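Local coordinates for protein FACT-Spt16 (Cicer arietinum, PDB 5CE6) that forms the N-terminal, peptidase-like domain of the FACT histone chaperone subunit Spt16 and probably binds histones H3-H4, at residues L33-R44 with V88-V96; F191-S199 with I379-L388. All coordinates share one frame; numbering follows the deposited sequence.

From the N terminus, the chain first runs through helix 26-42, and interaction 1 closes when the hairpin of strands 85-89 and 93-98 comes back against it, 44 residues on. Both partners belong to the N-terminal lobe. Helix 188-196 comes later in the chain, and interaction 2 closes a far longer loop of 180 residues by joining this helix and the turn after it to the loop between strands 376-378 and 403-414. The two contacts follow in series, neither nested nor crossed. Their centres lie about 18 Å apart, yet they touch: Phe36 packs on Phe191 and Leu194, and His39 on Ala193, so helix 26-42 has the hairpin and helix 188-196 as neighbours.

Interaction 1: L33-R44 with V88-V96; sequences LKAFYSHWDDRR and VFTKKQIHV
Tyr37 OH donates a hydrogen bond to Thr90 O at 2.7 Å, its oxygen lying in the carbonyl plane with a C=O...O angle of 152°. The same hydroxyl also touches the flank of the hairpin, with Phe89 CB 3.6 Å and Ile94 CG1 3.7 Å from Tyr37 OH. Next to it, Phe89 forms the middle of the contact. Phe36 drives its CE2 corner over the centre of the Phe89 ring, 3.4 Å above the plane: a T-shaped pair with planes at 86° and centroids 4.8 Å apart. Phe36 CG is anti to the backbone N (chi1 176°), which carries the ring out from the helix toward the hairpin; the edge-on approach also depends on how the ring is turned about chi2. Trp40 follows one turn later, its CZ3 lying 3.8 Å from Phe89 CB and also over one face of the Tyr37 ring, while its indole NE1 is bonded to Ser51. At the other end Leu33 meets Ile94 tip to tip, CD1 to CD1 at 3.8 Å, and helix 110-117 packs on Leu33 and Tyr37. The turn itself is held by Thr90 OG1, which accepts from Gln93 N in an ST motif and also bonds to Gln146. Arg44 NH1 lies over one face of the Trp40 ring, displaced from its centre, and bonds to Ser51 O, while Arg44 NH2 pairs with Asp41 OD1, whose carboxylate probably eases the nearness of Lys91. Aromatic side chains three and four residues apart on one helix thus pack against a beta hairpin, a helix-on-sheet layer of the SPT16 N-terminal lobe.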
loop_
_atom_site.group_PDB
_atom_site.type_symbol
_atom_site.label_atom_id
_atom_site.label_comp_id
_atom_site.label_asym_id
_atom_site.label_seq_id
_atom_site.Cartn_x
_atom_site.Cartn_y
_atom_site.Cartn_z
ATOM N N LEU A 33 -4.852 1.734 20.726
ATOM C CA LEU A 33 -4.278 2.881 21.428
ATOM C C LEU A 33 -3.216 2.398 22.418
ATOM O O LEU A 33 -2.149 3.007 22.563
ATOM C CB LEU A 33 -5.363 3.705 22.142
ATOM C CG LEU A 33 -4.963 5.059 22.736
ATOM C CD1 LEU A 33 -4.450 5.971 21.641
ATOM C CD2 LEU A 33 -6.138 5.708 23.457
ATOM N N LYS A 34 -3.508 1.287 23.088
ATOM C CA LYS A 34 -2.557 0.679 24.010
ATOM C C LYS A 34 -1.306 0.222 23.268
ATOM O O LYS A 34 -0.183 0.486 23.700
ATOM C CB LYS A 34 -3.209 -0.507 24.721
ATOM C CG LYS A 34 -2.507 -0.949 25.994
ATOM C CD LYS A 34 -3.525 -1.180 27.106
ATOM C CE LYS A 34 -4.780 -1.860 26.569
ATOM N NZ LYS A 34 -5.904 -1.830 27.547
ATOM N N ALA A 35 -1.516 -0.456 22.143
ATOM C CA ALA A 35 -0.413 -0.933 21.314
ATOM C C ALA A 35 0.480 0.224 20.886
ATOM O O ALA A 35 1.705 0.135 20.969
ATOM C CB ALA A 35 -0.939 -1.677 20.098
ATOM N N PHE A 36 -0.150 1.311 20.442
ATOM C CA PHE A 36 0.552 2.532 20.053
ATOM C C PHE A 36 1.366 3.115 21.226
ATOM O O PHE A 36 2.575 3.314 21.102
ATOM C CB PHE A 36 -0.475 3.553 19.519
ATOM C CG PHE A 36 0.103 4.904 19.175
ATOM C CD1 PHE A 36 1.402 5.040 18.709
ATOM C CD2 PHE A 36 -0.671 6.046 19.327
ATOM C CE1 PHE A 36 1.919 6.288 18.395
ATOM C CE2 PHE A 36 -0.164 7.298 19.010
ATOM C CZ PHE A 36 1.130 7.420 18.546
ATOM N N TYR A 37 0.716 3.401 22.353
ATOM C CA TYR A 37 1.432 3.986 23.489
ATOM C C TYR A 37 2.558 3.088 24.018
ATOM O O TYR A 37 3.616 3.580 24.420
ATOM C CB TYR A 37 0.471 4.380 24.619
ATOM C CG TYR A 37 -0.040 5.791 24.480
ATOM C CD1 TYR A 37 -0.880 6.142 23.433
ATOM C CD2 TYR A 37 0.337 6.770 25.380
ATOM C CE1 TYR A 37 -1.345 7.441 23.290
ATOM C CE2 TYR A 37 -0.127 8.079 25.253
ATOM C CZ TYR A 37 -0.962 8.400 24.201
ATOM O OH TYR A 37 -1.426 9.688 24.060
ATOM N N SER A 38 2.331 1.779 24.002
ATOM C CA SER A 38 3.354 0.821 24.415
ATOM C C SER A 38 4.571 0.864 23.499
ATOM O O SER A 38 5.710 0.946 23.966
ATOM C CB SER A 38 2.778 -0.594 24.436
ATOM O OG SER A 38 1.915 -0.762 25.546
ATOM N N HIS A 39 4.314 0.817 22.196
ATOM C CA HIS A 39 5.370 0.775 21.186
ATOM C C HIS A 39 6.144 2.083 21.231
ATOM O O HIS A 39 7.381 2.097 21.187
ATOM C CB HIS A 39 4.757 0.553 19.804
ATOM C CG HIS A 39 5.746 0.163 18.753
ATOM N ND1 HIS A 39 6.569 1.077 18.129
ATOM C CD2 HIS A 39 6.031 -1.038 18.196
ATOM C CE1 HIS A 39 7.325 0.454 17.242
ATOM N NE2 HIS A 39 7.019 -0.834 17.265
ATOM N N TRP A 40 5.397 3.181 21.341
ATOM C CA TRP A 40 5.966 4.513 21.440
ATOM C C TRP A 40 6.932 4.557 22.620
ATOM O O TRP A 40 8.058 5.036 22.497
ATOM C CB TRP A 40 4.831 5.528 21.624
ATOM C CG TRP A 40 5.244 6.956 21.702
ATOM C CD1 TRP A 40 6.483 7.478 21.461
ATOM C CD2 TRP A 40 4.407 8.062 22.053
ATOM N NE1 TRP A 40 6.467 8.844 21.650
ATOM C CE2 TRP A 40 5.198 9.225 22.012
ATOM C CE3 TRP A 40 3.057 8.178 22.406
ATOM C CZ2 TRP A 40 4.689 10.492 22.299
ATOM C CZ3 TRP A 40 2.548 9.437 22.691
ATOM C CH2 TRP A 40 3.362 10.575 22.641
ATOM N N ASP A 41 6.500 4.025 23.755
ATOM C CA ASP A 41 7.318 4.061 24.959
ATOM C C ASP A 41 8.498 3.099 24.846
ATOM O O ASP A 41 9.624 3.444 25.207
ATOM C CB ASP A 41 6.481 3.716 26.187
ATOM C CG ASP A 41 7.221 3.983 27.488
ATOM O OD1 ASP A 41 7.836 5.069 27.616
ATOM O OD2 ASP A 41 7.191 3.104 28.377
ATOM N N ASP A 42 8.229 1.899 24.339
ATOM C CA ASP A 42 9.254 0.862 24.213
ATOM C C ASP A 42 10.401 1.303 23.312
ATOM O O ASP A 42 11.569 1.038 23.599
ATOM C CB ASP A 42 8.649 -0.433 23.655
ATOM C CG ASP A 42 7.720 -1.122 24.641
ATOM O OD1 ASP A 42 7.790 -0.809 25.841
ATOM O OD2 ASP A 42 6.923 -1.986 24.205
ATOM N N ARG A 43 10.057 1.982 22.220
ATOM C CA ARG A 43 11.031 2.350 21.200
ATOM C C ARG A 43 11.096 3.858 20.969
ATOM O O ARG A 43 11.255 4.304 19.833
ATOM C CB ARG A 43 10.693 1.638 19.887
ATOM C CG ARG A 43 10.550 0.132 20.032
ATOM C CD ARG A 43 11.903 -0.523 20.257
ATOM N NE ARG A 43 12.749 -0.422 19.072
ATOM C CZ ARG A 43 12.714 -1.282 18.058
ATOM N NH1 ARG A 43 11.870 -2.305 18.083
ATOM N NH2 ARG A 43 13.516 -1.118 17.017
ATOM N N ARG A 44 11.001 4.635 22.049
ATOM C CA ARG A 44 10.947 6.097 21.950
ATOM C C ARG A 44 12.134 6.698 21.182
ATOM O O ARG A 44 11.954 7.480 20.249
ATOM C CB ARG A 44 10.824 6.723 23.347
ATOM C CG ARG A 44 10.370 8.178 23.343
ATOM C CD ARG A 44 10.129 8.696 24.756
ATOM N NE ARG A 44 9.152 7.885 25.482
ATOM C CZ ARG A 44 7.839 8.108 25.481
ATOM N NH1 ARG A 44 7.334 9.120 24.790
ATOM N NH2 ARG A 44 7.027 7.318 26.176
ATOM N N VAL A 88 -3.117 15.242 18.303
ATOM C CA VAL A 88 -1.826 15.281 18.986
ATOM C C VAL A 88 -1.826 14.416 20.245
ATOM O O VAL A 88 -2.603 14.644 21.176
ATOM C CB VAL A 88 -1.420 16.718 19.362
ATOM C CG1 VAL A 88 -0.122 16.706 20.153
ATOM C CG2 VAL A 88 -1.259 17.569 18.108
ATOM N N PHE A 89 -0.938 13.431 20.262
ATOM C CA PHE A 89 -0.817 12.529 21.397
ATOM C C PHE A 89 0.240 13.039 22.347
ATOM O O PHE A 89 1.330 13.388 21.915
ATOM C CB PHE A 89 -0.404 11.143 20.912
ATOM C CG PHE A 89 -1.345 10.552 19.913
ATOM C CD1 PHE A 89 -1.147 10.750 18.551
ATOM C CD2 PHE A 89 -2.427 9.798 20.334
ATOM C CE1 PHE A 89 -2.018 10.206 17.624
ATOM C CE2 PHE A 89 -3.303 9.250 19.423
ATOM C CZ PHE A 89 -3.102 9.450 18.062
ATOM N N THR A 90 -0.089 13.104 23.636
ATOM C CA THR A 90 0.907 13.381 24.662
ATOM C C THR A 90 0.863 12.247 25.681
ATOM O O THR A 90 0.057 11.328 25.550
ATOM C CB THR A 90 0.682 14.745 25.374
ATOM O OG1 THR A 90 -0.399 14.649 26.310
ATOM C CG2 THR A 90 0.392 15.857 24.380
ATOM N N LYS A 91 1.717 12.311 26.695
ATOM C CA LYS A 91 1.753 11.261 27.708
ATOM C C LYS A 91 0.394 11.052 28.389
ATOM O O LYS A 91 -0.012 9.916 28.648
ATOM C CB LYS A 91 2.828 11.560 28.758
ATOM C CG LYS A 91 3.124 10.389 29.692
ATOM C CD LYS A 91 4.534 10.479 30.257
ATOM C CE LYS A 91 5.226 9.118 30.239
ATOM N NZ LYS A 91 6.639 9.210 29.761
ATOM N N LYS A 92 -0.319 12.144 28.651
ATOM C CA LYS A 92 -1.532 12.077 29.461
ATOM C C LYS A 92 -2.788 12.570 28.750
ATOM O O LYS A 92 -3.887 12.457 29.287
ATOM C CB LYS A 92 -1.340 12.862 30.758
ATOM C CG LYS A 92 -0.152 12.395 31.577
ATOM C CD LYS A 92 -0.290 10.923 31.929
ATOM C CE LYS A 92 -1.496 10.682 32.824
ATOM N NZ LYS A 92 -1.810 9.228 32.956
ATOM N N GLN A 93 -2.624 13.127 27.553
ATOM C CA GLN A 93 -3.755 13.680 26.813
ATOM C C GLN A 93 -3.685 13.365 25.325
ATOM O O GLN A 93 -2.610 13.094 24.786
ATOM C CB GLN A 93 -3.819 15.202 26.983
ATOM C CG GLN A 93 -3.888 15.689 28.422
ATOM C CD GLN A 93 -3.990 17.198 28.514
ATOM O OE1 GLN A 93 -3.135 17.921 28.002
ATOM N NE2 GLN A 93 -5.043 17.680 29.161
ATOM N N ILE A 94 -4.838 13.403 24.663
ATOM C CA ILE A 94 -4.884 13.404 23.201
ATOM C C ILE A 94 -5.715 14.609 22.794
ATOM O O ILE A 94 -6.877 14.702 23.163
ATOM C CB ILE A 94 -5.543 12.139 22.644
ATOM C CG1 ILE A 94 -4.784 10.895 23.118
ATOM C CG2 ILE A 94 -5.565 12.172 21.109
ATOM C CD1 ILE A 94 -5.335 9.587 22.584
ATOM N N HIS A 95 -5.115 15.530 22.050
ATOM C CA HIS A 95 -5.826 16.718 21.605
ATOM C C HIS A 95 -6.275 16.544 20.169
ATOM O O HIS A 95 -5.514 16.074 19.333
ATOM C CB HIS A 95 -4.926 17.945 21.730
ATOM C CG HIS A 95 -4.599 18.303 23.142
ATOM N ND1 HIS A 95 -5.277 19.280 23.841
ATOM C CD2 HIS A 95 -3.664 17.815 23.992
ATOM C CE1 HIS A 95 -4.775 19.376 25.058
ATOM N NE2 HIS A 95 -3.793 18.497 25.174
ATOM N N VAL A 96 -7.523 16.899 19.887
ATOM C CA VAL A 96 -8.048 16.807 18.538
ATOM C C VAL A 96 -8.599 18.164 18.145
ATOM O O VAL A 96 -9.331 18.767 18.915
ATOM C CB VAL A 96 -9.166 15.756 18.444
ATOM C CG1 VAL A 96 -9.628 15.595 17.011
ATOM C CG2 VAL A 96 -8.679 14.402 18.984
#

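Interaction 2: F191-S199 with I379-L388; sequences FSALFAAKS and IGIEFRESGL
Lys198 NZ makes a salt bridge to Glu385 OE2 at 2.7 Å, on the syn lone pair of the carboxylate. The ammonium also donates to Phe195 O at 2.9 Å, three residues back in its own segment, and more weakly to Ile379 O. A bend at chi2 (72°), followed by an extended end, lays the lysine chain past Gly380, with Lys198 CE 3.8 Å from Gly380 CA; a side chain on that glycine would run into the methylene. Glu385 comes from the opposite direction, stretched beyond CG (chi2 -180°), which carries its carboxylate right up to the lysine. One water accepts from Lys198 NZ and lies within bonding distance of Ala196 O and Glu385 OE1. Another donates to Ser192 O at 2.7 Å and weakly to the same Glu385 oxygen. Beside this polar knot, Phe195 CD2 meets Glu382 OE1 at 3.5 Å: the oxygen lies at the ring edge, with carboxylate and ring planes 80° apart, and Glu382 OE2 is paired with Lys69. Ser192 OG rests 3.6 Å from Gly387 CA. Separately, Ala196 CB packs on Leu388 CD1 at 4.1 Å. A methionine in place of Lys198 would probably leave the Glu385 carboxylate without its charged mate and Phe195 O without this donor. With Lys198 buried and Glu385 its bonded carboxylate, the charge is probably compensated chiefly by Glu385, tying segment 191-199 to the loop of the peptidase-like domain through charge more than through apolar packing.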
loop_
_atom_site.group_PDB
_atom_site.type_symbol
_atom_site.label_atom_id
_atom_site.label_comp_id
_atom_site.label_asym_id
_atom_site.label_seq_id
_atom_site.Cartn_x
_atom_site.Cartn_y
_atom_site.Cartn_z
ATOM N N PHE A 191 5.497 4.464 13.007
ATOM C CA PHE A 191 4.222 4.002 12.468
ATOM C C PHE A 191 4.385 2.777 11.566
ATOM O O PHE A 191 3.559 1.863 11.606
ATOM C CB PHE A 191 3.511 5.137 11.735
ATOM C CG PHE A 191 2.935 6.166 12.653
ATOM C CD1 PHE A 191 1.999 5.801 13.614
ATOM C CD2 PHE A 191 3.335 7.489 12.575
ATOM C CE1 PHE A 191 1.458 6.746 14.474
ATOM C CE2 PHE A 191 2.803 8.441 13.432
ATOM C CZ PHE A 191 1.859 8.069 14.380
ATOM N N SER A 192 5.454 2.758 10.773
ATOM C CA SER A 192 5.752 1.611 9.907
ATOM C C SER A 192 5.902 0.316 10.706
ATOM O O SER A 192 5.346 -0.722 10.338
ATOM C CB SER A 192 7.015 1.873 9.084
ATOM O OG SER A 192 7.403 0.712 8.367
ATOM N N ALA A 193 6.646 0.387 11.806
ATOM C CA ALA A 193 6.813 -0.761 12.692
ATOM C C ALA A 193 5.475 -1.142 13.325
ATOM O O ALA A 193 5.128 -2.316 13.421
ATOM C CB ALA A 193 7.847 -0.452 13.768
ATOM N N LEU A 194 4.724 -0.133 13.758
ATOM C CA LEU A 194 3.430 -0.350 14.381
ATOM C C LEU A 194 2.443 -1.057 13.456
ATOM O O LEU A 194 1.718 -1.961 13.885
ATOM C CB LEU A 194 2.842 0.995 14.830
ATOM C CG LEU A 194 1.578 0.942 15.674
ATOM C CD1 LEU A 194 1.831 0.209 16.984
ATOM C CD2 LEU A 194 1.111 2.363 15.950
ATOM N N PHE A 195 2.418 -0.651 12.189
ATOM C CA PHE A 195 1.465 -1.212 11.232
ATOM C C PHE A 195 1.979 -2.518 10.613
ATOM O O PHE A 195 1.224 -3.209 9.940
ATOM C CB PHE A 195 1.165 -0.241 10.090
ATOM C CG PHE A 195 0.556 1.072 10.523
ATOM C CD1 PHE A 195 -0.254 1.153 11.651
ATOM C CD2 PHE A 195 0.806 2.227 9.790
ATOM C CE1 PHE A 195 -0.811 2.378 12.035
ATOM C CE2 PHE A 195 0.255 3.455 10.166
ATOM C CZ PHE A 195 -0.554 3.525 11.295
ATOM N N ALA A 196 3.239 -2.867 10.870
ATOM C CA ALA A 196 3.910 -3.955 10.136
ATOM C C ALA A 196 3.308 -5.348 10.329
ATOM O O ALA A 196 3.142 -6.099 9.365
ATOM C CB ALA A 196 5.399 -3.985 10.462
ATOM N N ALA A 197 3.015 -5.708 11.572
ATOM C CA ALA A 197 2.438 -7.020 11.853
ATOM C C ALA A 197 0.927 -6.907 12.063
ATOM O O ALA A 197 0.465 -6.261 13.000
ATOM C CB ALA A 197 3.101 -7.657 13.067
ATOM N N LYS A 198 0.169 -7.548 11.179
ATOM C CA LYS A 198 -1.290 -7.460 11.213
ATOM C C LYS A 198 -1.906 -8.424 12.226
ATOM O O LYS A 198 -1.388 -9.527 12.461
ATOM C CB LYS A 198 -1.866 -7.766 9.825
ATOM C CG LYS A 198 -1.930 -6.576 8.861
ATOM C CD LYS A 198 -0.568 -6.179 8.367
ATOM C CE LYS A 198 -0.642 -4.941 7.458
ATOM N NZ LYS A 198 0.703 -4.340 7.364
ATOM N N SER A 199 -3.023 -8.005 12.816
ATOM C CA SER A 199 -3.827 -8.875 13.664
ATOM C C SER A 199 -4.568 -9.873 12.793
ATOM O O SER A 199 -4.628 -9.710 11.578
ATOM C CB SER A 199 -4.844 -8.054 14.441
ATOM O OG SER A 199 -5.896 -7.608 13.603
ATOM N N ILE A 379 2.222 -4.188 2.717
ATOM C CA ILE A 379 0.935 -3.691 2.257
ATOM C C ILE A 379 -0.092 -3.894 3.364
ATOM O O ILE A 379 -0.041 -4.886 4.097
ATOM C CB ILE A 379 0.518 -4.395 0.929
ATOM C CG1 ILE A 379 -0.795 -3.824 0.381
ATOM C CG2 ILE A 379 0.425 -5.914 1.109
ATOM C CD1 ILE A 379 -0.975 -4.152 -1.135
ATOM N N GLY A 380 -0.998 -2.934 3.511
ATOM C CA GLY A 380 -2.051 -3.022 4.520
ATOM C C GLY A 380 -3.056 -1.919 4.266
ATOM O O GLY A 380 -3.572 -1.773 3.153
ATOM N N ILE A 381 -3.336 -1.113 5.287
ATOM C CA ILE A 381 -4.120 0.091 5.055
ATOM C C ILE A 381 -3.468 0.977 3.984
ATOM O O ILE A 381 -4.146 1.517 3.104
ATOM C CB ILE A 381 -4.332 0.864 6.366
ATOM C CG1 ILE A 381 -4.987 -0.054 7.389
ATOM C CG2 ILE A 381 -5.177 2.098 6.120
ATOM C CD1 ILE A 381 -5.209 0.597 8.774
ATOM N N GLU A 382 -2.153 1.136 4.076
ATOM C CA GLU A 382 -1.383 1.793 3.029
ATOM C C GLU A 382 -1.118 0.804 1.910
ATOM O O GLU A 382 -0.750 -0.348 2.156
ATOM C CB GLU A 382 -0.041 2.269 3.577
ATOM C CG GLU A 382 -0.139 3.221 4.777
ATOM C CD GLU A 382 1.182 3.348 5.486
ATOM O OE1 GLU A 382 1.500 2.470 6.324
ATOM O OE2 GLU A 382 1.922 4.298 5.173
ATOM N N PHE A 383 -1.270 1.247 0.670
ATOM C CA PHE A 383 -0.929 0.365 -0.437
ATOM C C PHE A 383 0.569 0.039 -0.459
ATOM O O PHE A 383 0.993 -1.078 -0.807
ATOM C CB PHE A 383 -1.352 0.982 -1.769
ATOM C CG PHE A 383 -1.104 0.072 -2.923
ATOM C CD1 PHE A 383 -1.946 -1.012 -3.151
ATOM C CD2 PHE A 383 -0.015 0.275 -3.748
ATOM C CE1 PHE A 383 -1.690 -1.896 -4.193
ATOM C CE2 PHE A 383 0.242 -0.589 -4.793
ATOM C CZ PHE A 383 -0.599 -1.666 -5.022
ATOM N N ARG A 384 1.375 1.029 -0.091
ATOM C CA ARG A 384 2.806 0.869 -0.075
ATOM C C ARG A 384 3.376 1.225 1.299
ATOM O O ARG A 384 3.420 2.398 1.682
ATOM C CB ARG A 384 3.391 1.776 -1.155
ATOM C CG ARG A 384 4.816 1.552 -1.495
ATOM C CD ARG A 384 5.164 2.388 -2.714
ATOM N NE ARG A 384 6.595 2.395 -2.945
ATOM C CZ ARG A 384 7.221 1.494 -3.692
ATOM N NH1 ARG A 384 6.523 0.531 -4.282
ATOM N NH2 ARG A 384 8.536 1.562 -3.850
ATOM N N GLU A 385 3.791 0.204 2.043
ATOM C CA GLU A 385 4.497 0.404 3.304
ATOM C C GLU A 385 5.997 0.558 3.024
ATOM O O GLU A 385 6.727 -0.424 2.866
ATOM C CB GLU A 385 4.205 -0.752 4.263
ATOM C CG GLU A 385 2.706 -0.873 4.567
ATOM C CD GLU A 385 2.359 -2.005 5.516
ATOM O OE1 GLU A 385 3.259 -2.792 5.888
ATOM O OE2 GLU A 385 1.173 -2.116 5.883
ATOM N N SER A 386 6.445 1.805 2.945
ATOM C CA SER A 386 7.802 2.105 2.496
ATOM C C SER A 386 8.911 1.519 3.373
ATOM O O SER A 386 9.980 1.179 2.865
ATOM C CB SER A 386 7.993 3.614 2.331
ATOM O OG SER A 386 7.133 4.116 1.324
ATOM N N GLY A 387 8.656 1.396 4.677
ATOM C CA GLY A 387 9.635 0.828 5.593
ATOM C C GLY A 387 9.883 -0.662 5.397
ATOM O O GLY A 387 10.837 -1.232 5.943
ATOM N N LEU A 388 9.029 -1.306 4.609
ATOM C CA LEU A 388 9.181 -2.727 4.329
ATOM C C LEU A 388 9.417 -2.970 2.844
ATOM O O LEU A 388 8.866 -3.906 2.271
ATOM C CB LEU A 388 7.942 -3.504 4.779
ATOM C CG LEU A 388 7.719 -3.655 6.283
ATOM C CD1 LEU A 388 6.471 -4.489 6.534
ATOM C CD2 LEU A 388 8.927 -4.316 6.925
HETATM O O HOH W 1 4.101 -0.948 7.946
HETATM O O HOH W 2 3.169 -5.710 6.602
#